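Peptidoglycan hydrolase FlgJ (Sphingomonas sp. A1, PDB 2ZYC) is the C-terminal family 73 domain of a flagellar muramidase that probably hydrolyses peptidoglycan so that the rod can assemble in the periplasm. Local coordinates at residues A32-W37 against L53-A58; S40-K45 against V67-V72. The protein carries 2 engineered substitutions. One frame throughout, in Å; residues are numbered along the deposited sequence.

Contact 1. Residues A32-W37 against L53-A58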
ATOM      1  N   ALA A  32      -3.868   3.139  -1.984  1.00 12.55           N
ATOM      2  CA  ALA A  32      -5.148   3.749  -2.357  1.00 13.21           C
ATOM      3  C   ALA A  32      -6.313   2.758  -2.257  1.00 12.91           C
ATOM      4  O   ALA A  32      -7.374   3.087  -1.726  1.00 13.05           O
ATOM      5  CB  ALA A  32      -5.075   4.319  -3.764  1.00 12.53           C
ATOM      6  N   LEU A  33      -6.116   1.553  -2.785  1.00 13.43           N
ATOM      7  CA  LEU A  33      -7.154   0.530  -2.734  1.00 13.90           C
ATOM      8  C   LEU A  33      -7.468   0.172  -1.278  1.00 14.32           C
ATOM      9  O   LEU A  33      -8.643   0.057  -0.889  1.00 14.22           O
ATOM     10  CB  LEU A  33      -6.715  -0.715  -3.512  1.00 14.22           C
ATOM     11  CG  LEU A  33      -7.716  -1.883  -3.539  1.00 14.52           C
ATOM     12  CD1 LEU A  33      -9.038  -1.443  -4.168  1.00 17.66           C
ATOM     13  CD2 LEU A  33      -7.127  -3.056  -4.302  1.00 14.87           C
ATOM     14  N   GLU A  34      -6.414   0.020  -0.478  1.00 14.27           N
ATOM     15  CA  GLU A  34      -6.558  -0.404   0.916  1.00 15.24           C
ATOM     16  C   GLU A  34      -7.276   0.602   1.808  1.00 15.96           C
ATOM     17  O   GLU A  34      -7.952   0.220   2.761  1.00 16.38           O
ATOM     18  CB  GLU A  34      -5.195  -0.760   1.525  1.00 14.78           C
ATOM     19  CG  GLU A  34      -4.613  -2.069   1.003  1.00 15.48           C
ATOM     20  CD  GLU A  34      -5.597  -3.235   1.105  1.00 17.54           C
ATOM     21  OE1 GLU A  34      -6.216  -3.403   2.178  1.00 16.89           O
ATOM     22  OE2 GLU A  34      -5.738  -3.988   0.117  1.00 19.16           O
ATOM     23  N   THR A  35      -7.148   1.883   1.490  1.00 16.77           N
ATOM     24  CA  THR A  35      -7.630   2.923   2.395  1.00 18.07           C
ATOM     25  C   THR A  35      -8.599   3.901   1.738  1.00 18.42           C
ATOM     26  O   THR A  35      -8.859   4.962   2.297  1.00 18.67           O
ATOM     27  CB  THR A  35      -6.460   3.750   2.983  1.00 18.29           C
ATOM     28  OG1 THR A  35      -5.760   4.406   1.920  1.00 19.61           O
ATOM     29  CG2 THR A  35      -5.506   2.878   3.782  1.00 19.01           C
ATOM     30  N   GLY A  36      -9.124   3.545   0.567  1.00 19.34           N
ATOM     31  CA  GLY A  36     -10.011   4.436  -0.188  1.00 20.49           C
ATOM     32  C   GLY A  36      -9.337   5.770  -0.425  1.00 21.69           C
ATOM     33  O   GLY A  36      -9.866   6.825  -0.047  1.00 21.49           O
ATOM     34  N   TRP A  37      -8.143   5.719  -1.017  1.00 22.13           N
ATOM     35  CA  TRP A  37      -7.341   6.919  -1.276  1.00 23.37           C
ATOM     36  C   TRP A  37      -7.165   7.763  -0.010  1.00 24.12           C
ATOM     37  O   TRP A  37      -7.308   8.988  -0.041  1.00 25.04           O
ATOM     38  CB  TRP A  37      -7.954   7.748  -2.419  1.00 23.03           C
ATOM     39  CG  TRP A  37      -8.097   7.003  -3.706  1.00 22.78           C
ATOM     40  CD1 TRP A  37      -9.135   6.195  -4.072  1.00 22.80           C
ATOM     41  CD2 TRP A  37      -7.178   6.998  -4.804  1.00 21.71           C
ATOM     42  NE1 TRP A  37      -8.915   5.672  -5.322  1.00 23.62           N
ATOM     43  CE2 TRP A  37      -7.727   6.156  -5.801  1.00 22.42           C
ATOM     44  CE3 TRP A  37      -5.939   7.618  -5.044  1.00 22.07           C
ATOM     45  CZ2 TRP A  37      -7.080   5.910  -7.019  1.00 22.49           C
ATOM     46  CZ3 TRP A  37      -5.299   7.379  -6.262  1.00 22.31           C
ATOM     47  CH2 TRP A  37      -5.872   6.532  -7.233  1.00 22.45           C
ATOM     48  N   LEU A  53      -1.233   2.218   6.083  0.50 11.77           N
ATOM     49  CA  LEU A  53      -1.917   2.306   4.797  0.50 11.76           C
ATOM     50  C   LEU A  53      -2.154   0.948   4.145  0.50 11.60           C
ATOM     51  O   LEU A  53      -3.087   0.792   3.364  0.50 11.46           O
ATOM     52  CB  LEU A  53      -1.142   3.215   3.840  0.50 11.48           C
ATOM     53  CG  LEU A  53      -1.092   4.699   4.218  0.50 11.31           C
ATOM     54  CD1 LEU A  53      -0.450   5.498   3.097  0.50 11.40           C
ATOM     55  CD2 LEU A  53      -2.484   5.235   4.520  0.50 10.97           C
ATOM     56  N   PHE A  54      -1.318  -0.032   4.484  1.00 11.62           N
ATOM     57  CA  PHE A  54      -1.426  -1.368   3.888  1.00 11.52           C
ATOM     58  C   PHE A  54      -2.245  -2.369   4.718  1.00 11.78           C
ATOM     59  O   PHE A  54      -2.349  -3.541   4.356  1.00 11.66           O
ATOM     60  CB  PHE A  54      -0.038  -1.906   3.513  1.00 11.44           C
ATOM     61  CG  PHE A  54       0.638  -1.099   2.436  1.00 10.98           C
ATOM     62  CD1 PHE A  54       0.289  -1.272   1.096  1.00 12.01           C
ATOM     63  CD2 PHE A  54       1.595  -0.140   2.763  1.00 11.54           C
ATOM     64  CE1 PHE A  54       0.905  -0.509   0.098  1.00 10.90           C
ATOM     65  CE2 PHE A  54       2.220   0.618   1.770  1.00 12.29           C
ATOM     66  CZ  PHE A  54       1.868   0.422   0.435  1.00 11.38           C
ATOM     67  N   ASN A  55      -2.846  -1.876   5.807  1.00 11.57           N
ATOM     68  CA  ASN A  55      -3.739  -2.672   6.652  1.00 10.81           C
ATOM     69  C   ASN A  55      -3.049  -3.931   7.218  1.00 10.56           C
ATOM     70  O   ASN A  55      -3.666  -4.989   7.333  1.00 10.47           O
ATOM     71  CB  ASN A  55      -5.008  -3.039   5.873  1.00 11.01           C
ATOM     72  CG  ASN A  55      -5.932  -1.859   5.672  1.00 12.40           C
ATOM     73  OD1 ASN A  55      -6.065  -1.001   6.552  1.00 13.70           O
ATOM     74  ND2 ASN A  55      -6.596  -1.812   4.515  1.00 13.16           N
ATOM     75  N   ILE A  56      -1.775  -3.786   7.567  1.00  9.71           N
ATOM     76  CA  ILE A  56      -0.964  -4.915   8.035  1.00  9.64           C
ATOM     77  C   ILE A  56      -1.301  -5.291   9.476  1.00  9.39           C
ATOM     78  O   ILE A  56      -1.219  -4.463  10.384  1.00  9.69           O
ATOM     79  CB  ILE A  56       0.550  -4.651   7.902  1.00  9.13           C
ATOM     80  CG1 ILE A  56       0.934  -4.229   6.473  1.00 10.42           C
ATOM     81  CG2 ILE A  56       1.357  -5.892   8.350  1.00  9.92           C
ATOM     82  CD1 ILE A  56       0.531  -5.212   5.377  1.00 10.09           C
ATOM     83  N   LYS A  57      -1.664  -6.558   9.669  1.00  9.56           N
ATOM     84  CA  LYS A  57      -1.972  -7.092  10.996  1.00  9.49           C
ATOM     85  C   LYS A  57      -0.735  -7.142  11.889  1.00  9.92           C
ATOM     86  O   LYS A  57       0.393  -7.365  11.415  1.00  9.51           O
ATOM     87  CB  LYS A  57      -2.591  -8.495  10.897  1.00  9.46           C
ATOM     88  CG  LYS A  57      -3.881  -8.597  10.083  1.00  9.39           C
ATOM     89  CD  LYS A  57      -4.251 -10.078   9.882  1.00 10.12           C
ATOM     90  CE  LYS A  57      -5.502 -10.244   9.053  1.00 11.57           C
ATOM     91  NZ  LYS A  57      -5.835 -11.690   8.857  1.00 12.61           N
ATOM     92  N   ALA A  58      -0.962  -6.907  13.179  1.00 10.03           N
ATOM     93  CA  ALA A  58       0.064  -7.050  14.205  1.00 10.74           C
ATOM     94  C   ALA A  58       0.005  -8.459  14.781  1.00 11.28           C
ATOM     95  O   ALA A  58      -0.883  -8.780  15.562  1.00 11.67           O
ATOM     96  CB  ALA A  58      -0.154  -6.018  15.318  1.00 10.53           C
TER
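N55 grips E34 at two points through one amide nitrogen. N55 ND2 donates to OE1 of E34 over 2.9 Å, nearly straight at 162°, and meets the anti lone pair of that oxygen. A second bond runs from N55 ND2 to the backbone O of E34, 3.0 Å long. It is more bent, at 142°, and the nitrogen sits above the carbonyl plane. Both acceptors lie close to the amide plane of N55, while the carboxylate is turned almost perpendicular to it (84°). The E34 chain bends at chi2 on its way to N55. An alanine in place of N55 would probably leave the E34 carboxylate freer to turn, with neither OE1 nor the backbone O receiving its amide bond.

Beside this pair, the O of L53 lies 3.2 Å from CB of E34 and 3.2 Å from CG2 of T35. This carbonyl is buried and has no polar partner in the model. T35 OG1 bonds A31 O and G38 N, bridging the helix end and the chain after it.

In the second shell, Y136 OH bonds OE2 of E34, and Y130 OH bonds O of F54. G36 forms a Schellman motif, with W37 N bonded to A32 O. N55 thus ties the loop before strand 65-71 to the end of helix 24-35 in this lysozyme-clan domain. T35 packs on F5 of helix 3-20. F54 stacks on Y99 of helix 92-105, and L33 lies against helix 136-145.

Contact 2. Residues S40-K45 against V67-V72; sequences SQIRNK and VEARTV
I42 and V67 meet through methyl groups. CG2 of I42 lies 3.7 Å from CG1 of V67, and the two side chains are inclined to each other. At I42, CG2 is anti to the backbone N and CG1 is anti to the carbonyl carbon (chi1 -65°). The branch that faces the strand is therefore CG2. I42 CG2 also reaches CB of A69, at 4.0 Å, and so touches two strand residues.

In V67, chi1 of 55° sets CG1 between the backbone N and the carbonyl carbon, where it meets the I42 methyl. The same turn puts the other methyl anti to the backbone N, on the side of the loop backbone. There V67 CG2 lies 3.4 Å from the O of R43.

The strand 65-71 pairs antiparallel with strand 82-88, V67 with F86 and A69 with E84. This small two-stranded sheet stands beside the helices of a lysozyme-clan domain. V67 and A69, two residues apart, turn the same side of the strand to the loop. F86 of the partner strand also packs on I42 and A69.

The loop is further tied by a hydrogen bond between I42 O and S50 OG. N44 comes across V67 at about a right angle. N44 OD1 approaches CB of V67 at 3.4 Å. The other end of that amide, ND2, bonds OG1 of T48.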
ATOM      1  N   SER A  40     -10.237   5.888   4.522  1.00 25.38           N
ATOM      2  CA  SER A  40     -10.649   4.871   5.506  1.00 25.16           C
ATOM      3  C   SER A  40      -9.492   4.153   6.218  1.00 24.71           C
ATOM      4  O   SER A  40      -9.558   2.946   6.501  1.00 25.10           O
ATOM      5  CB  SER A  40     -11.611   3.855   4.878  1.00 25.04           C
ATOM      6  OG  SER A  40     -10.925   2.947   4.038  1.00 26.22           O
ATOM      7  N   GLN A  41      -8.451   4.914   6.525  1.00 24.09           N
ATOM      8  CA  GLN A  41      -7.281   4.471   7.279  0.50 23.75           C
ATOM      9  C   GLN A  41      -7.650   4.129   8.724  1.00 23.46           C
ATOM     10  O   GLN A  41      -8.524   4.780   9.297  1.00 23.44           O
ATOM     11  CB  GLN A  41      -6.302   5.637   7.289  0.50 23.93           C
ATOM     12  CG  GLN A  41      -4.900   5.344   7.747  0.50 23.96           C
ATOM     13  CD  GLN A  41      -4.011   6.564   7.600  0.50 23.94           C
ATOM     14  OE1 GLN A  41      -4.355   7.520   6.900  0.50 23.44           O
ATOM     15  NE2 GLN A  41      -2.872   6.544   8.265  0.50 23.42           N
ATOM     16  N   ILE A  42      -6.964   3.157   9.317  1.00 22.84           N
ATOM     17  CA  ILE A  42      -7.165   2.802  10.727  1.00 22.32           C
ATOM     18  C   ILE A  42      -6.596   3.905  11.625  1.00 22.10           C
ATOM     19  O   ILE A  42      -5.508   4.410  11.375  1.00 21.58           O
ATOM     20  CB  ILE A  42      -6.510   1.437  11.038  1.00 22.45           C
ATOM     21  CG1 ILE A  42      -7.207   0.327  10.249  1.00 21.97           C
ATOM     22  CG2 ILE A  42      -6.549   1.129  12.532  1.00 22.33           C
ATOM     23  CD1 ILE A  42      -6.280  -0.828   9.870  1.00 23.02           C
ATOM     24  N   ARG A  43      -7.347   4.275  12.664  0.50 22.14           N
ATOM     25  CA  ARG A  43      -6.970   5.389  13.540  0.50 22.35           C
ATOM     26  C   ARG A  43      -6.838   4.959  15.008  0.50 22.42           C
ATOM     27  O   ARG A  43      -7.587   4.097  15.474  0.50 22.57           O
ATOM     28  CB  ARG A  43      -7.988   6.536  13.412  0.50 22.29           C
ATOM     29  CG  ARG A  43      -8.508   6.766  11.984  0.50 22.10           C
ATOM     30  CD  ARG A  43      -9.089   8.161  11.765  0.50 22.38           C
ATOM     31  NE  ARG A  43      -8.046   9.143  11.467  0.50 21.18           N
ATOM     32  CZ  ARG A  43      -7.493   9.940  12.375  0.50 19.96           C
ATOM     33  NH1 ARG A  43      -6.543  10.800  12.022  0.50 18.63           N
ATOM     34  NH2 ARG A  43      -7.896   9.881  13.635  0.50 19.47           N
ATOM     35  N   ASN A  44      -5.879   5.553  15.721  1.00 22.87           N
ATOM     36  CA  ASN A  44      -5.720   5.341  17.178  1.00 23.38           C
ATOM     37  C   ASN A  44      -6.846   6.050  17.921  1.00 23.93           C
ATOM     38  O   ASN A  44      -7.440   6.987  17.383  1.00 24.06           O
ATOM     39  CB  ASN A  44      -4.377   5.889  17.670  1.00 22.99           C
ATOM     40  CG  ASN A  44      -3.183   5.134  17.110  1.00 23.39           C
ATOM     41  OD1 ASN A  44      -3.087   3.915  17.228  1.00 23.74           O
ATOM     42  ND2 ASN A  44      -2.262   5.863  16.508  1.00 22.29           N
ATOM     43  N   LYS A  45      -7.138   5.623  19.150  1.00 24.96           N
ATOM     44  CA  LYS A  45      -8.225   6.240  19.936  1.00 25.79           C
ATOM     45  C   LYS A  45      -7.989   7.721  20.225  1.00 25.72           C
ATOM     46  O   LYS A  45      -8.945   8.491  20.359  1.00 26.21           O
ATOM     47  CB  LYS A  45      -8.466   5.489  21.244  1.00 26.09           C
ATOM     48  CG  LYS A  45      -9.120   4.135  21.056  1.00 27.74           C
ATOM     49  CD  LYS A  45      -9.780   3.663  22.346  1.00 30.49           C
ATOM     50  CE  LYS A  45      -9.959   2.153  22.348  1.00 32.30           C
ATOM     51  NZ  LYS A  45      -8.667   1.452  22.633  1.00 34.41           N
ATOM     52  N   VAL A  67      -2.792  -1.021  17.243  1.00 19.11           N
ATOM     53  CA  VAL A  67      -4.103  -0.408  17.252  1.00 19.54           C
ATOM     54  C   VAL A  67      -5.147  -1.481  16.960  1.00 20.09           C
ATOM     55  O   VAL A  67      -4.998  -2.284  16.031  1.00 19.27           O
ATOM     56  CB  VAL A  67      -4.194   0.808  16.272  1.00 19.67           C
ATOM     57  CG1 VAL A  67      -3.783   0.413  14.851  1.00 19.59           C
ATOM     58  CG2 VAL A  67      -5.592   1.425  16.298  1.00 19.54           C
ATOM     59  N   GLU A  68      -6.183  -1.526  17.790  1.00 21.28           N
ATOM     60  CA  GLU A  68      -7.281  -2.451  17.568  1.00 23.02           C
ATOM     61  C   GLU A  68      -8.333  -1.785  16.701  1.00 23.51           C
ATOM     62  O   GLU A  68      -8.617  -0.589  16.852  1.00 23.94           O
ATOM     63  CB  GLU A  68      -7.873  -2.952  18.891  1.00 23.15           C
ATOM     64  CG  GLU A  68      -6.985  -3.985  19.578  1.00 23.89           C
ATOM     65  CD  GLU A  68      -7.378  -4.282  21.018  1.00 25.29           C
ATOM     66  OE1 GLU A  68      -8.548  -4.060  21.395  1.00 28.04           O
ATOM     67  OE2 GLU A  68      -6.498  -4.744  21.775  1.00 29.04           O
ATOM     68  N   ALA A  69      -8.882  -2.554  15.770  1.00 23.83           N
ATOM     69  CA  ALA A  69      -9.947  -2.072  14.899  1.00 24.58           C
ATOM     70  C   ALA A  69     -10.875  -3.224  14.549  1.00 25.30           C
ATOM     71  O   ALA A  69     -10.443  -4.373  14.416  1.00 24.45           O
ATOM     72  CB  ALA A  69      -9.373  -1.430  13.642  1.00 24.73           C
ATOM     73  N   ARG A  70     -12.161  -2.920  14.423  1.00 26.57           N
ATOM     74  CA  ARG A  70     -13.141  -3.950  14.112  1.00 28.09           C
ATOM     75  C   ARG A  70     -13.155  -4.285  12.617  1.00 29.03           C
ATOM     76  O   ARG A  70     -13.053  -3.397  11.763  1.00 28.84           O
ATOM     77  CB  ARG A  70     -14.532  -3.539  14.605  1.00 28.23           C
ATOM     78  CG  ARG A  70     -14.680  -3.536  16.129  1.00 29.09           C
ATOM     79  CD  ARG A  70     -15.984  -2.866  16.545  1.00 30.59           C
ATOM     80  NE  ARG A  70     -16.152  -1.591  15.854  1.00 31.71           N
ATOM     81  CZ  ARG A  70     -17.303  -1.141  15.362  1.00 31.40           C
ATOM     82  NH1 ARG A  70     -18.413  -1.858  15.483  1.00 31.50           N
ATOM     83  NH2 ARG A  70     -17.338   0.031  14.744  1.00 31.75           N
ATOM     84  N   THR A  71     -13.252  -5.577  12.316  1.00 30.35           N
ATOM     85  CA  THR A  71     -13.369  -6.041  10.935  1.00 31.80           C
ATOM     86  C   THR A  71     -14.717  -6.738  10.745  1.00 32.95           C
ATOM     87  O   THR A  71     -15.496  -6.860  11.699  1.00 33.27           O
ATOM     88  CB  THR A  71     -12.204  -6.984  10.529  1.00 31.70           C
ATOM     89  OG1 THR A  71     -12.165  -8.121  11.402  1.00 31.43           O
ATOM     90  CG2 THR A  71     -10.869  -6.254  10.588  1.00 31.58           C
ATOM     91  N   VAL A  72     -14.984  -7.176   9.516  1.00 33.97           N
ATOM     92  CA  VAL A  72     -16.218  -7.893   9.173  1.00 35.05           C
ATOM     93  C   VAL A  72     -16.066  -9.400   9.400  1.00 35.30           C
ATOM     94  O   VAL A  72     -15.093 -10.016   8.959  1.00 35.88           O
ATOM     95  CB  VAL A  72     -16.663  -7.602   7.705  1.00 35.02           C
ATOM     96  CG1 VAL A  72     -17.658  -8.645   7.206  1.00 35.64           C
ATOM     97  CG2 VAL A  72     -17.257  -6.199   7.593  1.00 35.49           C
TER

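How the contacts relate
The centres of contacts 1 and 2 lie about 11 Å apart. Their segments alternate along the chain: 32-37, 40-45, 53-58, then 67-72. Contact 1 is buried at the end of helix 24-35, its centre about 6 Å from the centre of the molecule. Contact 2 is nearer the surface, on strand 65-71. The two touch directly. T35 O and S40 N are 2.8 Å apart, a probable hydrogen bond, and CD1 of I42 packs on OD1 of N55. Segment 53-58 also reaches the sheet, since I56 and A58 make backbone bonds to R87 and R85 of strand 82-88. Both loop segments thus connect the helical part to the two-stranded sheet within one glucosaminidase domain.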